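Local atomic coordinates of superoxide dismutase [Fe] (Sulfolobus solfataricus, PDB entry 1WB7), a protein that disproportionates toxic superoxide radicals to hydrogen peroxide and oxygen at an iron ion, one per subunit, in a thermostable homotetramer. Residues T124-A127 with N128-P131; I168-E171 with F172-Y176. The protein carries 1 engineered substitution. All coordinates share one frame; numbering follows the deposited sequence.

Overall arrangement
Contacts 1 and 2 both lie in the C-terminal domain, with centres 12 Å apart. Contact 1 is the end of helix 116-128 and the loop that leads to strand 134-140. Contact 2 comes later in the chain. There strand 165-170 ends in the iron ligand D170, and the turn after it supplies a second ligand, H174. The two contacts touch directly. L130 CD2 packs on E171 CD at 3.6 Å, and A127 CB meets L169 CD2 at 4.0 Å. Through these contacts, contact 1 backs the E171 side of the metal-binding turn. It binds no metal itself. The side chain of L130 is about 8 Å from that of D170 and about 11 Å from the iron.

Contact 1: T124-A127 with N128-P131; sequences TETA and NSLP
N128 and T124 lie side by side on the last turn of helix 116-128. Backbone bonds come first. N128 N donates to T124 O at 3.0 Å in the regular helical pattern. After that the helix tightens. S129 N bonds to T126 O at 3.2 Å, from above the carbonyl plane, and only weakly to E125 O. L130 N makes a weak bond to A127 O.

One side chain joins this network. S129 OG donates to T126 O at 2.7 Å, so that carbonyl is gripped twice, from the same face. With chi1 at 74°, S129 OG sits between the backbone N and the carbonyl carbon, which brings it back to T126 O. It also bonds to Q68 NE2 of the second subunit.

Side-chain packing is modest. The methyl T124 CG2 lies alongside the amide nitrogen N128 ND2 at 3.5 Å. T124 OG1 is occupied elsewhere, by K120 O and W192 NE1. N128 also touches A185 and V188 of helix 184-191. An alanine in place of N128 would keep the backbone bond but would probably leave T124 CG2 without its neighbour and open a gap beside V188.

The step from four-residue to three-residue bond spacing is characteristic of a helix C-terminus ending in a 3-10-like turn. Here it leads into strand 134-140 of the Fe/Mn superoxide dismutase C-terminal domain.

Contact 2: I168-E171 with F172-Y176; sequences ILDE and FEHAY. With FE (Fe (III) ion), chain C.
The D170 carboxylate and the H174 ring cross at about a right angle, with planes 75° apart. F172 CB covers one face of the H174 ring, 3.3 Å above its plane and offset toward the rim. The Y176 ring has E173 O over its centre on one face, 3.8 Å above the plane. Water 2 lies in plane at its edge, bonded to Y176 OH and donating to E171 O at 2.7 Å. Beyond the two segments, the F172 ring stacks on H155 and the H174 ring on H37.

The two carboxylate oxygens of D170 have separate tasks. D170 OD2 binds the iron at 1.9 Å. D170 OD1 accepts a nearly straight bond from F172 N at 2.9 Å (171°), which arrives from above the carboxylate plane. D170 CG is anti to the backbone N, chi1 -173°, and this sends the carboxylate out beside the turn that follows. A175 CB packs 3.7 Å from D170 OD2.

H174 NE2 binds the iron at 2.1 Å. Water 1 is a further ligand, 2.4 Å from the iron, and gives a weak bond to D170 OD1. H33 and H84 complete the site. On the far side of the H174 ring, H174 ND1 bonds to E173 OE2 of the third subunit. E173 OE2 of this chain meets H174 ND1 of the third subunit in the same way.

D170 to Y176 form most of the signature of Fe/Mn superoxide dismutases. The chemistry implies a metal site steadied by a second shell. The bond from F172 N probably limits rotation of the D170 carboxylate, and the paired E173-H174 bonds link the two metal sites structurally across this interface, as in other dismutases of the family.

Contact 1: T124-A127 with N128-P131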
loop_
_atom_site.group_PDB
_atom_site.type_symbol
_atom_site.label_atom_id
_atom_site.label_comp_id
_atom_site.label_asym_id
_atom_site.label_seq_id
_atom_site.Cartn_x
_atom_site.Cartn_y
_atom_site.Cartn_z
ATOM N N THR A 124 -6.072 -10.143 19.842
ATOM C CA THR A 124 -6.857 -11.057 19.032
ATOM C C THR A 124 -7.815 -10.253 18.155
ATOM O O THR A 124 -7.968 -10.526 16.965
ATOM C CB THR A 124 -7.637 -12.029 19.939
ATOM O OG1 THR A 124 -6.702 -12.827 20.675
ATOM C CG2 THR A 124 -8.539 -12.945 19.123
ATOM N N GLU A 125 -8.433 -9.242 18.748
ATOM C CA GLU A 125 -9.373 -8.383 18.039
ATOM C C GLU A 125 -8.670 -7.647 16.903
ATOM O O GLU A 125 -9.186 -7.562 15.785
ATOM C CB GLU A 125 -9.967 -7.368 19.018
ATOM C CG GLU A 125 -10.975 -6.415 18.414
ATOM C CD GLU A 125 -11.325 -5.276 19.362
ATOM O OE1 GLU A 125 -11.088 -5.417 20.581
ATOM O OE2 GLU A 125 -11.844 -4.247 18.887
ATOM N N THR A 126 -7.487 -7.118 17.194
ATOM C CA THR A 126 -6.727 -6.375 16.204
ATOM C C THR A 126 -6.226 -7.301 15.101
ATOM O O THR A 126 -6.261 -6.948 13.924
ATOM C CB THR A 126 -5.546 -5.638 16.864
ATOM O OG1 THR A 126 -6.049 -4.758 17.877
ATOM C CG2 THR A 126 -4.789 -4.812 15.844
ATOM N N ALA A 127 -5.781 -8.495 15.480
ATOM C CA ALA A 127 -5.297 -9.457 14.500
ATOM C C ALA A 127 -6.417 -9.852 13.531
ATOM O O ALA A 127 -6.196 -9.942 12.328
ATOM C CB ALA A 127 -4.756 -10.696 15.201
ATOM N N ASN A 128 -7.617 -10.082 14.057
ATOM C CA ASN A 128 -8.735 -10.477 13.210
ATOM C C ASN A 128 -9.267 -9.355 12.331
ATOM O O ASN A 128 -9.942 -9.619 11.341
ATOM C CB ASN A 128 -9.883 -11.047 14.052
ATOM C CG ASN A 128 -9.546 -12.393 14.668
ATOM O OD1 ASN A 128 -8.937 -13.245 14.025
ATOM N ND2 ASN A 128 -9.954 -12.595 15.914
ATOM N N SER A 129 -8.963 -8.110 12.681
ATOM C CA SER A 129 -9.436 -6.972 11.900
ATOM C C SER A 129 -8.594 -6.756 10.648
ATOM O O SER A 129 -8.964 -5.980 9.768
ATOM C CB SER A 129 -9.390 -5.692 12.738
ATOM O OG SER A 129 -8.052 -5.238 12.897
ATOM N N LEU A 130 -7.455 -7.436 10.571
ATOM C CA LEU A 130 -6.564 -7.286 9.425
ATOM C C LEU A 130 -7.246 -7.612 8.104
ATOM O O LEU A 130 -7.674 -8.742 7.880
ATOM C CB LEU A 130 -5.328 -8.172 9.588
ATOM C CG LEU A 130 -4.429 -8.298 8.353
ATOM C CD1 LEU A 130 -3.899 -6.929 7.954
ATOM C CD2 LEU A 130 -3.286 -9.251 8.645
ATOM N N PRO A 131 -7.362 -6.619 7.213
ATOM C CA PRO A 131 -7.996 -6.822 5.906
ATOM C C PRO A 131 -7.013 -7.456 4.927
ATOM O O PRO A 131 -6.123 -6.782 4.409
ATOM C CB PRO A 131 -8.377 -5.408 5.492
ATOM C CG PRO A 131 -7.207 -4.609 6.030
ATOM C CD PRO A 131 -7.037 -5.195 7.421
#

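Contact 2: I168-E171 with F172-Y176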
loop_
_atom_site.group_PDB
_atom_site.type_symbol
_atom_site.label_atom_id
_atom_site.label_comp_id
_atom_site.label_asym_id
_atom_site.label_seq_id
_atom_site.Cartn_x
_atom_site.Cartn_y
_atom_site.Cartn_z
ATOM N N ILE A 168 4.905 -12.013 17.328
ATOM C CA ILE A 168 4.603 -11.961 15.910
ATOM C C ILE A 168 3.703 -13.107 15.481
ATOM O O ILE A 168 3.969 -14.275 15.780
ATOM C CB ILE A 168 5.896 -11.944 15.048
ATOM C CG1 ILE A 168 5.517 -11.906 13.563
ATOM C CG2 ILE A 168 6.772 -13.148 15.367
ATOM C CD1 ILE A 168 6.648 -11.450 12.648
ATOM N N LEU A 169 2.619 -12.757 14.793
ATOM C CA LEU A 169 1.657 -13.743 14.307
ATOM C C LEU A 169 1.511 -13.649 12.790
ATOM O O LEU A 169 1.168 -12.591 12.262
ATOM C CB LEU A 169 0.294 -13.505 14.963
ATOM C CG LEU A 169 -0.905 -14.270 14.395
ATOM C CD1 LEU A 169 -0.710 -15.770 14.586
ATOM C CD2 LEU A 169 -2.177 -13.804 15.100
ATOM N N ASP A 170 1.772 -14.751 12.093
ATOM C CA ASP A 170 1.652 -14.782 10.637
ATOM C C ASP A 170 0.179 -14.906 10.237
ATOM O O ASP A 170 -0.516 -15.833 10.664
ATOM C CB ASP A 170 2.428 -15.971 10.062
ATOM C CG ASP A 170 2.477 -15.956 8.541
ATOM O OD1 ASP A 170 1.808 -15.102 7.919
ATOM O OD2 ASP A 170 3.187 -16.803 7.961
ATOM N N GLU A 171 -0.294 -13.983 9.408
ATOM C CA GLU A 171 -1.678 -14.031 8.980
ATOM C C GLU A 171 -1.876 -14.235 7.481
ATOM O O GLU A 171 -2.933 -13.921 6.945
ATOM C CB GLU A 171 -2.428 -12.780 9.450
ATOM C CG GLU A 171 -2.574 -12.707 10.964
ATOM C CD GLU A 171 -3.510 -11.603 11.409
ATOM O OE1 GLU A 171 -4.728 -11.704 11.140
ATOM O OE2 GLU A 171 -3.025 -10.633 12.023
ATOM N N PHE A 172 -0.852 -14.740 6.798
ATOM C CA PHE A 172 -1.000 -15.044 5.380
ATOM C C PHE A 172 -1.816 -16.325 5.425
ATOM O O PHE A 172 -1.754 -17.064 6.403
ATOM C CB PHE A 172 0.351 -15.317 4.713
ATOM C CG PHE A 172 0.922 -14.125 3.998
ATOM C CD1 PHE A 172 1.317 -12.991 4.709
ATOM C CD2 PHE A 172 1.046 -14.126 2.610
ATOM C CE1 PHE A 172 1.828 -11.870 4.041
ATOM C CE2 PHE A 172 1.553 -13.013 1.935
ATOM C CZ PHE A 172 1.946 -11.883 2.651
ATOM N N GLU A 173 -2.579 -16.600 4.378
ATOM C CA GLU A 173 -3.418 -17.791 4.376
ATOM C C GLU A 173 -2.668 -19.117 4.455
ATOM O O GLU A 173 -3.190 -20.083 5.011
ATOM C CB GLU A 173 -4.340 -17.753 3.160
ATOM C CG GLU A 173 -5.256 -16.541 3.180
ATOM C CD GLU A 173 -6.123 -16.430 1.947
ATOM O OE1 GLU A 173 -5.567 -16.466 0.828
ATOM O OE2 GLU A 173 -7.361 -16.292 2.103
ATOM N N HIS A 174 -1.446 -19.164 3.924
ATOM C CA HIS A 174 -0.658 -20.399 3.949
ATOM C C HIS A 174 -0.232 -20.798 5.357
ATOM O O HIS A 174 0.283 -21.885 5.573
ATOM C CB HIS A 174 0.592 -20.270 3.066
ATOM C CG HIS A 174 1.560 -19.228 3.529
ATOM N ND1 HIS A 174 1.832 -18.089 2.804
ATOM C CD2 HIS A 174 2.325 -19.155 4.644
ATOM C CE1 HIS A 174 2.723 -17.357 3.452
ATOM N NE2 HIS A 174 3.038 -17.982 4.572
ATOM N N ALA A 175 -0.446 -19.917 6.321
ATOM C CA ALA A 175 -0.068 -20.222 7.692
ATOM C C ALA A 175 -1.142 -21.040 8.395
ATOM O O ALA A 175 -0.900 -21.582 9.473
ATOM C CB ALA A 175 0.177 -18.935 8.454
ATOM N N TYR A 176 -2.318 -21.148 7.784
ATOM C CA TYR A 176 -3.416 -21.872 8.421
ATOM C C TYR A 176 -4.430 -22.552 7.506
ATOM O O TYR A 176 -5.166 -23.426 7.955
ATOM C CB TYR A 176 -4.180 -20.908 9.334
ATOM C CG TYR A 176 -4.844 -19.763 8.584
ATOM C CD1 TYR A 176 -6.032 -19.955 7.873
ATOM C CD2 TYR A 176 -4.263 -18.496 8.553
ATOM C CE1 TYR A 176 -6.627 -18.912 7.149
ATOM C CE2 TYR A 176 -4.846 -17.447 7.830
ATOM C CZ TYR A 176 -6.026 -17.662 7.133
ATOM O OH TYR A 176 -6.597 -16.628 6.425
HETATM FE FE FE C . 4.090 -17.279 6.309
HETATM O O HOH W 1 3.604 -15.091 5.512
HETATM O O HOH W 2 -5.447 -14.165 5.954
#